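Local coordinates for protein galactitol-1-phosphate 5-dehydrogenase (Escherichia coli, PDB 4UEJ) that oxidises galactitol 1-phosphate to D-tagatose 6-phosphate with NAD+, as a zinc-containing, homodimeric member of the alcohol dehydrogenase family, at residues 48-51 and 52-55; 38-41 and 42-46; 223-226 and 227-230; 288-291 and 292-296. All coordinates share one frame; numbering follows the deposited sequence. Where two conformers were deposited one is given.

Contact 1 (48-51 and 52-55)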
ATOM      1  N   ASN A  48     -17.165 -23.174   6.951  1.00 42.29           N
ATOM      2  CA  ASN A  48     -17.217 -22.942   8.390  1.00 40.49           C
ATOM      3  C   ASN A  48     -16.564 -21.615   8.775  1.00 39.64           C
ATOM      4  O   ASN A  48     -15.837 -21.532   9.763  1.00 41.65           O
ATOM      5  CB  ASN A  48     -16.566 -24.107   9.138  1.00 44.34           C
ATOM      6  CG  ASN A  48     -17.390 -25.382   9.048  1.00 50.04           C
ATOM      7  OD1 ASN A  48     -18.610 -25.333   8.864  1.00 48.76           O
ATOM      8  ND2 ASN A  48     -16.730 -26.530   9.172  1.00 55.84           N
ATOM      9  N   GLY A  49     -16.838 -20.580   7.984  1.00 38.15           N
ATOM     10  CA  GLY A  49     -16.215 -19.281   8.167  1.00 32.98           C
ATOM     11  C   GLY A  49     -17.067 -18.259   8.897  1.00 30.67           C
ATOM     12  O   GLY A  49     -16.690 -17.093   9.005  1.00 29.53           O
ATOM     13  N   ALA A  50     -18.222 -18.685   9.395  1.00 30.93           N
ATOM     14  CA  ALA A  50     -19.071 -17.795  10.178  1.00 29.45           C
ATOM     15  C   ALA A  50     -18.600 -17.759  11.625  1.00 30.33           C
ATOM     16  O   ALA A  50     -17.980 -18.706  12.106  1.00 35.91           O
ATOM     17  CB  ALA A  50     -20.530 -18.234  10.102  1.00 29.53           C
ATOM     18  N   HIS A  51     -18.910 -16.669  12.322  1.00 28.95           N
ATOM     19  CA  HIS A  51     -18.516 -16.518  13.723  1.00 29.67           C
ATOM     20  C   HIS A  51     -19.232 -17.502  14.650  1.00 36.31           C
ATOM     21  O   HIS A  51     -18.739 -17.824  15.733  1.00 32.95           O
ATOM     22  CB  HIS A  51     -18.776 -15.086  14.187  1.00 27.79           C
ATOM     23  CG  HIS A  51     -17.829 -14.087  13.605  1.00 32.03           C
ATOM     24  ND1 HIS A  51     -18.238 -13.070  12.769  1.00 35.70           N
ATOM     25  CD2 HIS A  51     -16.488 -13.950  13.733  1.00 32.54           C
ATOM     26  CE1 HIS A  51     -17.193 -12.346  12.414  1.00 36.02           C
ATOM     27  NE2 HIS A  51     -16.118 -12.860  12.983  1.00 32.65           N
ATOM     28  N   TYR A  52     -20.394 -17.983  14.224  1.00 31.46           N
ATOM     29  CA  TYR A  52     -21.138 -18.952  15.017  1.00 33.33           C
ATOM     30  C   TYR A  52     -22.147 -19.703  14.156  1.00 36.58           C
ATOM     31  O   TYR A  52     -22.528 -19.238  13.078  1.00 32.17           O
ATOM     32  CB  TYR A  52     -21.850 -18.260  16.189  1.00 32.82           C
ATOM     33  CG  TYR A  52     -22.841 -17.198  15.763  1.00 30.61           C
ATOM     34  CD1 TYR A  52     -22.440 -15.881  15.574  1.00 28.62           C
ATOM     35  CD2 TYR A  52     -24.178 -17.515  15.545  1.00 33.94           C
ATOM     36  CE1 TYR A  52     -23.349 -14.904  15.169  1.00 26.87           C
ATOM     37  CE2 TYR A  52     -25.091 -16.552  15.144  1.00 29.74           C
ATOM     38  CZ  TYR A  52     -24.675 -15.249  14.961  1.00 32.69           C
ATOM     39  OH  TYR A  52     -25.591 -14.296  14.562  1.00 30.26           O
ATOM     40  N   TYR A  53     -22.564 -20.867  14.646  1.00 36.02           N
ATOM     41  CA  TYR A  53     -23.632 -21.647  14.036  1.00 36.83           C
ATOM     42  C   TYR A  53     -24.577 -22.134  15.131  1.00 42.32           C
ATOM     43  O   TYR A  53     -24.136 -22.429  16.243  1.00 39.84           O
ATOM     44  CB  TYR A  53     -23.073 -22.832  13.240  1.00 38.69           C
ATOM     45  CG  TYR A  53     -22.186 -22.418  12.095  1.00 37.40           C
ATOM     46  CD1 TYR A  53     -22.730 -22.032  10.876  1.00 35.86           C
ATOM     47  CD2 TYR A  53     -20.805 -22.394  12.236  1.00 40.11           C
ATOM     48  CE1 TYR A  53     -21.921 -21.646   9.824  1.00 34.82           C
ATOM     49  CE2 TYR A  53     -19.986 -22.003  11.194  1.00 37.48           C
ATOM     50  CZ  TYR A  53     -20.549 -21.634   9.989  1.00 36.07           C
ATOM     51  OH  TYR A  53     -19.740 -21.243   8.948  1.00 34.47           O
ATOM     52  N   PRO A  54     -25.882 -22.204  14.829  1.00 40.13           N
ATOM     53  CA  PRO A  54     -26.500 -21.794  13.562  1.00 36.59           C
ATOM     54  C   PRO A  54     -26.534 -20.281  13.406  1.00 34.98           C
ATOM     55  O   PRO A  54     -26.467 -19.567  14.402  1.00 33.53           O
ATOM     56  CB  PRO A  54     -27.915 -22.360  13.668  1.00 37.82           C
ATOM     57  CG  PRO A  54     -28.180 -22.415  15.137  1.00 39.31           C
ATOM     58  CD  PRO A  54     -26.869 -22.771  15.764  1.00 39.99           C
ATOM     59  N   ILE A  55     -26.622 -19.799  12.172  1.00 32.26           N
ATOM     60  CA  ILE A  55     -26.594 -18.366  11.932  1.00 29.82           C
ATOM     61  C   ILE A  55     -27.539 -18.021  10.794  1.00 28.85           C
ATOM     62  O   ILE A  55     -27.750 -18.826   9.890  1.00 30.34           O
ATOM     63  CB  ILE A  55     -25.158 -17.880  11.607  1.00 28.87           C
ATOM     64  CG1 ILE A  55     -25.071 -16.354  11.605  1.00 26.65           C
ATOM     65  CG2 ILE A  55     -24.672 -18.455  10.282  1.00 30.39           C
ATOM     66  CD1 ILE A  55     -23.635 -15.827  11.480  1.00 25.95           C
TER

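Contact 2 (38-41 and 42-46)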
ATOM      1  N   CYS A  38     -24.072 -12.153  -0.603  1.00 19.63           N
ATOM      2  CA  CYS A  38     -22.750 -11.590  -0.885  1.00 23.44           C
ATOM      3  C   CYS A  38     -21.712 -12.690  -1.144  1.00 20.42           C
ATOM      4  O   CYS A  38     -21.819 -13.794  -0.611  1.00 21.49           O
ATOM      5  CB  CYS A  38     -22.304 -10.701   0.289  1.00 22.22           C
ATOM      6  SG  CYS A  38     -20.765  -9.742   0.059  1.00 23.04           S
ATOM      7  N   GLY A  39     -20.713 -12.393  -1.967  1.00 20.48           N
ATOM      8  CA  GLY A  39     -19.593 -13.303  -2.145  1.00 26.19           C
ATOM      9  C   GLY A  39     -18.958 -13.706  -0.823  1.00 24.15           C
ATOM     10  O   GLY A  39     -18.520 -14.847  -0.650  1.00 24.35           O
ATOM     11  N   SER A  40     -18.929 -12.772   0.121  1.00 21.10           N
ATOM     12  CA  SER A  40     -18.343 -13.009   1.438  1.00 23.90           C
ATOM     13  C   SER A  40     -19.152 -14.005   2.259  1.00 25.94           C
ATOM     14  O   SER A  40     -18.660 -14.537   3.255  1.00 26.55           O
ATOM     15  CB  SER A  40     -18.216 -11.693   2.206  1.00 27.80           C
ATOM     16  OG  SER A  40     -19.494 -11.115   2.423  1.00 27.93           O
ATOM     17  N   ASP A  41     -20.388 -14.261   1.839  1.00 22.21           N
ATOM     18  CA  ASP A  41     -21.255 -15.203   2.538  1.00 23.14           C
ATOM     19  C   ASP A  41     -20.878 -16.651   2.232  1.00 25.12           C
ATOM     20  O   ASP A  41     -21.119 -17.551   3.038  1.00 26.38           O
ATOM     21  CB  ASP A  41     -22.725 -14.954   2.170  1.00 22.55           C
ATOM     22  CG  ASP A  41     -23.299 -13.709   2.844  1.00 29.11           C
ATOM     23  OD1 ASP A  41     -22.898 -13.418   3.994  1.00 20.87           O
ATOM     24  OD2 ASP A  41     -24.156 -13.027   2.233  1.00 20.29           O
ATOM     25  N   LEU A  42     -20.285 -16.878   1.065  1.00 25.59           N
ATOM     26  CA  LEU A  42     -19.948 -18.237   0.635  1.00 27.67           C
ATOM     27  C   LEU A  42     -19.007 -18.962   1.616  1.00 29.17           C
ATOM     28  O   LEU A  42     -19.272 -20.113   1.966  1.00 30.95           O
ATOM     29  CB  LEU A  42     -19.347 -18.220  -0.777  1.00 29.73           C
ATOM     30  CG  LEU A  42     -20.331 -18.334  -1.948  1.00 37.71           C
ATOM     31  CD1 LEU A  42     -21.445 -17.315  -1.842  1.00 40.37           C
ATOM     32  CD2 LEU A  42     -19.609 -18.190  -3.281  1.00 38.13           C
ATOM     33  N   PRO A  43     -17.922 -18.297   2.072  1.00 28.67           N
ATOM     34  CA  PRO A  43     -17.115 -18.948   3.118  1.00 32.88           C
ATOM     35  C   PRO A  43     -17.887 -19.193   4.420  1.00 30.41           C
ATOM     36  O   PRO A  43     -17.580 -20.146   5.140  1.00 34.18           O
ATOM     37  CB  PRO A  43     -15.975 -17.950   3.359  1.00 35.05           C
ATOM     38  CG  PRO A  43     -15.889 -17.151   2.112  1.00 34.81           C
ATOM     39  CD  PRO A  43     -17.294 -17.048   1.600  1.00 27.11           C
ATOM     40  N   ARG A  44     -18.864 -18.341   4.722  1.00 30.20           N
ATOM     41  CA  ARG A  44     -19.637 -18.485   5.956  1.00 28.80           C
ATOM     42  C   ARG A  44     -20.541 -19.697   5.887  1.00 31.28           C
ATOM     43  O   ARG A  44     -20.778 -20.364   6.889  1.00 31.75           O
ATOM     44  CB  ARG A  44     -20.472 -17.230   6.236  1.00 26.66           C
ATOM     45  CG  ARG A  44     -19.647 -15.973   6.450  1.00 27.81           C
ATOM     46  CD  ARG A  44     -20.521 -14.762   6.815  1.00 25.57           C
ATOM     47  NE  ARG A  44     -19.707 -13.551   6.930  1.00 26.74           N
ATOM     48  CZ  ARG A  44     -19.717 -12.550   6.057  1.00 29.90           C
ATOM     49  NH1 ARG A  44     -20.521 -12.585   4.999  1.00 21.10           N
ATOM     50  NH2 ARG A  44     -18.924 -11.503   6.250  1.00 35.69           N
ATOM     51  N   ILE A  45     -21.036 -19.984   4.689  1.00 31.43           N
ATOM     52  CA  ILE A  45     -21.971 -21.077   4.490  1.00 34.79           C
ATOM     53  C   ILE A  45     -21.246 -22.408   4.342  1.00 38.49           C
ATOM     54  O   ILE A  45     -21.608 -23.404   4.974  1.00 39.15           O
ATOM     55  CB  ILE A  45     -22.851 -20.832   3.244  1.00 32.70           C
ATOM     56  CG1 ILE A  45     -23.633 -19.528   3.400  1.00 29.47           C
ATOM     57  CG2 ILE A  45     -23.805 -21.992   3.028  1.00 36.41           C
ATOM     58  CD1 ILE A  45     -24.295 -19.047   2.129  1.00 29.40           C
ATOM     59  N   PHE A  46     -20.204 -22.423   3.523  1.00 38.29           N
ATOM     60  CA  PHE A  46     -19.618 -23.693   3.125  1.00 37.96           C
ATOM     61  C   PHE A  46     -18.275 -24.014   3.768  1.00 44.30           C
ATOM     62  O   PHE A  46     -17.878 -25.184   3.808  1.00 48.74           O
ATOM     63  CB  PHE A  46     -19.482 -23.730   1.603  1.00 40.63           C
ATOM     64  CG  PHE A  46     -20.799 -23.686   0.890  1.00 38.13           C
ATOM     65  CD1 PHE A  46     -21.545 -24.840   0.718  1.00 42.12           C
ATOM     66  CD2 PHE A  46     -21.306 -22.490   0.419  1.00 38.84           C
ATOM     67  CE1 PHE A  46     -22.765 -24.801   0.072  1.00 42.17           C
ATOM     68  CE2 PHE A  46     -22.528 -22.447  -0.231  1.00 39.01           C
ATOM     69  CZ  PHE A  46     -23.255 -23.603  -0.404  1.00 38.77           C
TER

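Contact 3 (223-226 and 227-230)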
ATOM      1  N   VAL A 223      -0.812  -4.047 -23.463  1.00 18.95           N
ATOM      2  CA  VAL A 223      -2.023  -3.387 -23.929  1.00 19.58           C
ATOM      3  C   VAL A 223      -2.267  -2.094 -23.148  1.00 17.51           C
ATOM      4  O   VAL A 223      -2.742  -1.100 -23.703  1.00 19.80           O
ATOM      5  CB  VAL A 223      -3.257  -4.303 -23.816  1.00 16.70           C
ATOM      6  CG1 VAL A 223      -4.510  -3.529 -24.161  1.00 18.02           C
ATOM      7  CG2 VAL A 223      -3.118  -5.506 -24.751  1.00 19.57           C
ATOM      8  N   LEU A 224      -1.942  -2.110 -21.858  1.00 16.04           N
ATOM      9  CA  LEU A 224      -2.185  -0.955 -20.995  1.00 17.49           C
ATOM     10  C   LEU A 224      -1.184   0.184 -21.147  1.00 19.41           C
ATOM     11  O   LEU A 224      -1.349   1.211 -20.503  1.00 18.99           O
ATOM     12  CB  LEU A 224      -2.191  -1.373 -19.526  1.00 15.48           C
ATOM     13  CG  LEU A 224      -3.374  -2.205 -19.048  1.00 17.05           C
ATOM     14  CD1 LEU A 224      -3.068  -2.821 -17.685  1.00 14.06           C
ATOM     15  CD2 LEU A 224      -4.621  -1.334 -18.992  1.00 17.34           C
ATOM     16  N   ARG A 225      -0.158   0.014 -21.981  1.00 22.46           N
ATOM     17  CA  ARG A 225       0.899   1.025 -22.097  1.00 25.42           C
ATOM     18  C   ARG A 225       0.382   2.464 -22.224  1.00 21.74           C
ATOM     19  O   ARG A 225       0.840   3.355 -21.500  1.00 18.06           O
ATOM     20  CB  ARG A 225       1.809   0.709 -23.286  1.00 28.58           C
ATOM     21  CG  ARG A 225       2.790  -0.425 -23.022  1.00 33.20           C
ATOM     22  CD  ARG A 225       3.836  -0.027 -21.990  1.00 34.22           C
ATOM     23  NE  ARG A 225       4.771   0.971 -22.509  1.00 39.07           N
ATOM     24  CZ  ARG A 225       5.733   1.541 -21.787  1.00 35.74           C
ATOM     25  NH1 ARG A 225       5.890   1.212 -20.511  1.00 28.34           N
ATOM     26  NH2 ARG A 225       6.536   2.441 -22.340  1.00 36.79           N
ATOM     27  N   GLU A 226      -0.577   2.683 -23.120  1.00 17.81           N
ATOM     28  CA  GLU A 226      -1.112   4.026 -23.333  1.00 19.78           C
ATOM     29  C   GLU A 226      -1.906   4.534 -22.132  1.00 21.07           C
ATOM     30  O   GLU A 226      -2.123   5.737 -21.977  1.00 24.70           O
ATOM     31  CB  GLU A 226      -2.007   4.052 -24.573  1.00 25.67           C
ATOM     32  CG  GLU A 226      -1.412   3.399 -25.796  1.00 39.02           C
ATOM     33  CD  GLU A 226      -2.317   3.542 -27.010  1.00 50.97           C
ATOM     34  OE1 GLU A 226      -3.479   3.974 -26.840  1.00 52.21           O
ATOM     35  OE2 GLU A 226      -1.869   3.220 -28.131  1.00 58.01           O
ATOM     36  N   LEU A 227      -2.355   3.614 -21.287  1.00 18.51           N
ATOM     37  CA  LEU A 227      -3.174   3.974 -20.143  1.00 15.25           C
ATOM     38  C   LEU A 227      -2.453   3.700 -18.838  1.00 14.74           C
ATOM     39  O   LEU A 227      -3.102   3.459 -17.825  1.00 14.59           O
ATOM     40  CB  LEU A 227      -4.488   3.195 -20.142  1.00 11.95           C
ATOM     41  CG  LEU A 227      -5.440   3.490 -21.296  1.00 22.01           C
ATOM     42  CD1 LEU A 227      -6.721   2.722 -21.079  1.00 25.33           C
ATOM     43  CD2 LEU A 227      -5.711   4.978 -21.407  1.00 23.23           C
ATOM     44  N   ARG A 228      -1.125   3.713 -18.869  1.00 14.21           N
ATOM     45  CA  ARG A 228      -0.353   3.288 -17.700  1.00 12.29           C
ATOM     46  C   ARG A 228      -0.289   4.329 -16.592  1.00 13.64           C
ATOM     47  O   ARG A 228       0.013   3.986 -15.450  1.00 11.25           O
ATOM     48  CB  ARG A 228       1.080   2.886 -18.107  1.00 12.73           C
ATOM     49  CG  ARG A 228       2.044   4.002 -18.536  1.00 13.44           C
ATOM     50  CD  ARG A 228       3.360   3.349 -18.949  1.00 14.73           C
ATOM     51  NE  ARG A 228       4.374   4.283 -19.441  1.00 17.40           N
ATOM     52  CZ  ARG A 228       4.411   4.772 -20.677  1.00 17.58           C
ATOM     53  NH1 ARG A 228       3.470   4.449 -21.552  1.00 18.68           N
ATOM     54  NH2 ARG A 228       5.386   5.606 -21.034  1.00 20.71           N
ATOM     55  N   PHE A 229      -0.586   5.587 -16.909  1.00 10.87           N
ATOM     56  CA  PHE A 229      -0.502   6.640 -15.900  1.00 12.72           C
ATOM     57  C   PHE A 229      -1.844   6.884 -15.197  1.00 12.20           C
ATOM     58  O   PHE A 229      -2.907   6.593 -15.746  1.00 13.78           O
ATOM     59  CB  PHE A 229       0.002   7.936 -16.536  1.00 12.48           C
ATOM     60  CG  PHE A 229       1.424   7.856 -17.024  1.00 14.49           C
ATOM     61  CD1 PHE A 229       2.479   7.922 -16.128  1.00 19.21           C
ATOM     62  CD2 PHE A 229       1.702   7.708 -18.373  1.00 16.12           C
ATOM     63  CE1 PHE A 229       3.802   7.849 -16.576  1.00 19.83           C
ATOM     64  CE2 PHE A 229       3.015   7.628 -18.826  1.00 18.43           C
ATOM     65  CZ  PHE A 229       4.062   7.702 -17.923  1.00 17.47           C
ATOM     66  N   ASN A 230      -1.779   7.425 -13.985  1.00  9.75           N
ATOM     67  CA  ASN A 230      -2.962   7.746 -13.196  1.00 10.18           C
ATOM     68  C   ASN A 230      -3.942   6.587 -13.083  1.00  9.06           C
ATOM     69  O   ASN A 230      -5.165   6.757 -13.192  1.00  9.31           O
ATOM     70  CB  ASN A 230      -3.653   8.975 -13.769  1.00 14.83           C
ATOM     71  CG  ASN A 230      -2.743  10.184 -13.780  1.00 21.33           C
ATOM     72  OD1 ASN A 230      -2.360  10.690 -12.725  1.00 28.66           O
ATOM     73  ND2 ASN A 230      -2.382  10.649 -14.970  1.00 22.18           N
TER
HETATM   74  O   HOH W   1      -1.651   7.064 -19.446  1.00 15.94           O

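Contact 4 (288-291 and 292-296)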
ATOM      1  N   MET A 288     -14.843  -2.401   4.601  0.55 17.32           N
ATOM      2  CA  MET A 288     -16.252  -2.072   4.680  0.55 15.31           C
ATOM      3  C   MET A 288     -16.603  -0.867   3.820  0.55 15.79           C
ATOM      4  O   MET A 288     -16.137  -0.752   2.690  0.55 14.84           O
ATOM      5  CB  MET A 288     -16.661  -1.857   6.135  0.55 14.37           C
ATOM      6  CG  MET A 288     -16.523  -3.122   6.951  0.55 18.63           C
ATOM      7  SD  MET A 288     -17.459  -3.094   8.480  0.55 21.12           S
ATOM      8  CE  MET A 288     -16.152  -2.960   9.686  0.55 36.77           C
ATOM      9  N   ASN A 289     -17.466   0.004   4.321  1.00 13.75           N
ATOM     10  CA  ASN A 289     -18.037   1.010   3.447  1.00 14.62           C
ATOM     11  C   ASN A 289     -18.668   2.210   4.133  1.00 16.59           C
ATOM     12  O   ASN A 289     -19.783   2.613   3.799  1.00 17.39           O
ATOM     13  CB  ASN A 289     -19.074   0.330   2.533  1.00 20.28           C
ATOM     14  CG  ASN A 289     -19.853  -0.813   3.219  1.00 20.72           C
ATOM     15  OD1 ASN A 289     -19.291  -1.737   3.832  1.00 15.06           O
ATOM     16  ND2 ASN A 289     -21.161  -0.769   3.070  1.00 25.22           N
ATOM     17  N   TYR A 290     -17.944   2.799   5.076  1.00 12.28           N
ATOM     18  CA  TYR A 290     -18.510   3.854   5.899  1.00 15.73           C
ATOM     19  C   TYR A 290     -17.557   5.001   6.042  1.00 21.40           C
ATOM     20  O   TYR A 290     -16.338   4.835   5.967  1.00 22.48           O
ATOM     21  CB  TYR A 290     -18.882   3.328   7.289  1.00 18.11           C
ATOM     22  CG  TYR A 290     -19.735   2.108   7.180  1.00 16.27           C
ATOM     23  CD1 TYR A 290     -21.089   2.222   6.920  1.00 16.96           C
ATOM     24  CD2 TYR A 290     -19.184   0.840   7.284  1.00 14.12           C
ATOM     25  CE1 TYR A 290     -21.876   1.113   6.780  1.00 14.01           C
ATOM     26  CE2 TYR A 290     -19.963  -0.275   7.154  1.00 14.31           C
ATOM     27  CZ  TYR A 290     -21.316  -0.129   6.899  1.00 17.30           C
ATOM     28  OH  TYR A 290     -22.122  -1.229   6.758  1.00 14.53           O
ATOM     29  N   SER A 291     -18.138   6.172   6.253  1.00 18.91           N
ATOM     30  CA  SER A 291     -17.369   7.362   6.544  1.00 23.11           C
ATOM     31  C   SER A 291     -18.266   8.344   7.280  1.00 20.40           C
ATOM     32  O   SER A 291     -19.461   8.106   7.458  1.00 21.02           O
ATOM     33  CB  SER A 291     -16.799   7.980   5.263  1.00 23.22           C
ATOM     34  OG  SER A 291     -17.830   8.330   4.359  1.00 23.73           O
ATOM     35  N   SER A 292     -17.679   9.446   7.722  0.75 21.96           N
ATOM     36  CA  SER A 292     -18.415  10.445   8.483  0.75 24.08           C
ATOM     37  C   SER A 292     -18.924  11.559   7.569  0.75 25.26           C
ATOM     38  O   SER A 292     -18.223  11.958   6.640  0.75 27.43           O
ATOM     39  CB  SER A 292     -17.526  11.018   9.586  0.75 23.61           C
ATOM     40  OG  SER A 292     -18.140  12.134  10.195  0.75 26.01           O
ATOM     41  N   PRO A 293     -20.145  12.065   7.829  1.00 24.54           N
ATOM     42  CA  PRO A 293     -21.039  11.630   8.910  1.00 29.10           C
ATOM     43  C   PRO A 293     -21.767  10.326   8.596  1.00 28.55           C
ATOM     44  O   PRO A 293     -22.145  10.094   7.446  1.00 26.91           O
ATOM     45  CB  PRO A 293     -22.028  12.788   9.026  1.00 30.52           C
ATOM     46  CG  PRO A 293     -22.108  13.330   7.649  1.00 29.07           C
ATOM     47  CD  PRO A 293     -20.740  13.160   7.042  1.00 26.98           C
ATOM     48  N   TRP A 294     -21.933   9.494   9.620  1.00 25.47           N
ATOM     49  CA  TRP A 294     -22.568   8.178   9.510  1.00 24.07           C
ATOM     50  C   TRP A 294     -23.883   8.191   8.724  1.00 20.24           C
ATOM     51  O   TRP A 294     -24.732   9.036   8.979  1.00 23.06           O
ATOM     52  CB  TRP A 294     -22.827   7.622  10.914  1.00 22.88           C
ATOM     53  CG  TRP A 294     -23.412   6.253  10.913  1.00 18.24           C
ATOM     54  CD1 TRP A 294     -24.728   5.916  11.085  1.00 18.91           C
ATOM     55  CD2 TRP A 294     -22.703   5.023  10.710  1.00 20.20           C
ATOM     56  NE1 TRP A 294     -24.876   4.549  11.004  1.00 23.41           N
ATOM     57  CE2 TRP A 294     -23.651   3.980  10.772  1.00 17.81           C
ATOM     58  CE3 TRP A 294     -21.358   4.705  10.482  1.00 16.90           C
ATOM     59  CZ2 TRP A 294     -23.296   2.645  10.626  1.00 17.47           C
ATOM     60  CZ3 TRP A 294     -21.008   3.381  10.330  1.00 22.10           C
ATOM     61  CH2 TRP A 294     -21.975   2.363  10.395  1.00 16.89           C
ATOM     62  N   PRO A 295     -24.065   7.239   7.785  1.00 18.99           N
ATOM     63  CA  PRO A 295     -23.145   6.160   7.401  1.00 16.24           C
ATOM     64  C   PRO A 295     -22.089   6.567   6.383  1.00 16.60           C
ATOM     65  O   PRO A 295     -21.204   5.768   6.072  1.00 15.92           O
ATOM     66  CB  PRO A 295     -24.080   5.110   6.797  1.00 18.03           C
ATOM     67  CG  PRO A 295     -25.166   5.934   6.163  1.00 18.36           C
ATOM     68  CD  PRO A 295     -25.374   7.096   7.120  1.00 18.65           C
ATOM     69  N   GLY A 296     -22.184   7.781   5.849  1.00 14.07           N
ATOM     70  CA  GLY A 296     -21.131   8.275   4.979  1.00 13.02           C
ATOM     71  C   GLY A 296     -21.629   8.701   3.620  1.00 15.85           C
ATOM     72  O   GLY A 296     -22.697   8.273   3.174  1.00 15.40           O
TER
HETATM   73  O   HOH W   2     -18.598  10.965   4.160  1.00 25.32           O

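Contact 1 (48-51 and 52-55)
The Tyr53 ring meets Gly49 N at its edge, close to its plane, while the methyl of Ala50 comes in obliquely, CB lying 3.4 Å from Tyr53 CZ; Ile55 CD1 lies over one face of the Tyr52 ring, toward its rim. These residues belong to the irregular loop that joins helix 41-46 to strand 60-68 in the GroES-like domain, and they illustrate how a loop without regular structure can be closed by a side chain. Tyr53 CG is anti to its own carbonyl carbon (chi1 -62°), which sends the ring back along the chain until its hydroxyl reaches the 48-50 backbone. There Ala50 N donates to Tyr53 OH at 3.0 Å, fairly straight at 160°. The same oxygen is hydrogen-bonded to Arg44 O, in the last turn of helix 41-46, so one phenol group ties the helix to the loop that follows it. A phenylalanine here would probably leave Ala50 N and Arg44 O without this shared partner and the turn less firmly closed. Tyr52 turns its own hydroxyl elsewhere, to Asp114. The Ala50 methyl also reaches the side branch of Ile55, with CB 4.2 Å from Ile55 CG2.

Contact 2 (38-41 and 42-46)
A capping box opens helix 41-46 beside a bound zinc ion, probably the catalytic one as in related alcohol dehydrogenases, an instructive case of a metal ligand that also helps to start a helix. Cys38, which with His59 coordinates the zinc ion, accepts a long bond from Ser40 N through its sulfur (3.5 Å to Cys38 SG). The reciprocal bond runs from Cys38 N to Asp41 OD2 at 3.0 Å, on the anti side of the carboxylate and well out of its plane. The other carboxylate oxygen faces Arg44: Asp41 OD1 and Arg44 NH1 form a salt bridge of 2.7 Å, in which the hydrogen bond itself is weak because it is bent to 128°. The carboxylate and guanidinium planes are 61° apart. Arg44 runs out extended from CG to NE, which carries the guanidinium back over the first turn, with Ser40 O against one face and the Asp41 carboxylate at its edge. NH1 also donates to Ser40 OG at 3.1 Å, with that oxygen tilted out of the guanidinium plane. The serine hydroxyl also makes a weak hydrogen bond to a glycerol molecule. Asp41 is thus shared between cap and arginine, and the nearby positive charge would probably help keep it ionised. Backbone bonds from Leu42 N to Gly39 O and from Ile45 N to Asp41 O complete the turn. The helix follows strand 27-36 and packs on helix 323-333 through Leu42 on Ile333 and Ile45 on Val330, with Met338 and Leu57 added from loops.

Contact 3 (223-226 and 227-230)
Leu227 comes first, its backbone N donating to Leu224 O at 2.7 Å and so continuing the tight turn begun by the 3-10 residues Arg225 and Glu226. Its side chain touches Met207, Asn163 and Ser187. Arg228 follows and carries most of the contact. Its CG lies between the backbone N and the carbonyl carbon (chi1 71°), and the chain then runs extended over Arg225 O. The NH1 group bends back to that oxygen, giving a 2.8 Å bond from Arg228 NH1 to Arg225 O with the acceptor close to the guanidinium plane; Arg228 N adds a weak bond to the same oxygen. Arg225, bent at chi2 and chi3, folds its own guanidinium flat onto that of Arg228, with centres 3.7 Å apart and planes 6° from parallel. The two like charges are close, but Arg228 NE also forms a salt bridge with Glu94 of the second subunit, which probably offsets part of the repulsion. The turn joins helix 217-223 to strand 231-235 in the Rossmann-type domain, against the dimer partner. Phe229 comes next, its CE2 touching the Arg228 guanidinium near the rim of the face opposite to Arg225. Phe229 also makes a cation-pi contact with Lys97 of the second subunit. Its backbone N gives a hydrogen bond to a water that donates in turn to Glu226 O, 2.9 Å away from the water oxygen. Asn230, just before strand 231-235, is hydrogen-bonded through its backbone to Asn163.

Contact 4 (288-291 and 292-296)
Tyr290 approaches Trp294 from its first side-chain atom onward: CB lies 3.7 Å from Trp294 CZ3, and it also passes near Pro295 O. With CG anti to the carbonyl carbon (chi1 -52°), the ring is laid alongside the indole, and CG sits 3.6 Å from Trp294 CZ3. CD1 touches both CZ3 and CH2, and Pro295 CB stands 4.2 Å from Tyr290 CD1. CE1 still meets Trp294 CH2, and beyond it the hydroxyl makes a weak hydrogen bond to Leu86 N. The two rings are near parallel (20°) but slid apart, so they barely overlap, with centroids 4.8 Å from each other; the other face of the tyrosine is met by Asn289 CG. Asn289 itself bonds to Thr147 and weakly to Glu144, a probable zinc ligand. An alanine in place of Tyr290 would probably open a gap beside the indole and leave Trp294, whose NE1 bonds to Lys126 O, freer to turn. The loop, between strand 282-285 and helix 297-307, has cis peptide bonds before Pro293 and Pro295. Ser291 OG bonds to Glu298 and to a water that also donates to Ser292 O. Gly296 holds the N-cap position, where a side chain would collide with Ser291 OG. Apolar ring contact thus works together with one backbone bond, Ser291 N to Pro295 O at 3.1 Å, which closes the turn and keeps tyrosine and indole side by side.

Along the chain the four contacts come in the order 2, 1, 3, 4, one closing before the next opens. Contacts 2 and 1 lie in the GroES-like domain, with centres 10 Å apart, and meet where helix 41-46 passes into its following loop, Gly49 N lying 3.0 Å from Pro43 O. Contacts 3 and 4 belong to the nucleotide-binding half, built round the six-stranded parallel sheet, but their centres are 32 Å apart. Contact 4 follows strand 282-285, outermost of the sheet within this chain. Cys38 of contact 2 binds zinc and the Asn289 side chain of contact 4 lies about 6 Å from it, so both border the metal site, probably in the cleft between domains. Contact 3 lies remote, at the dimer interface.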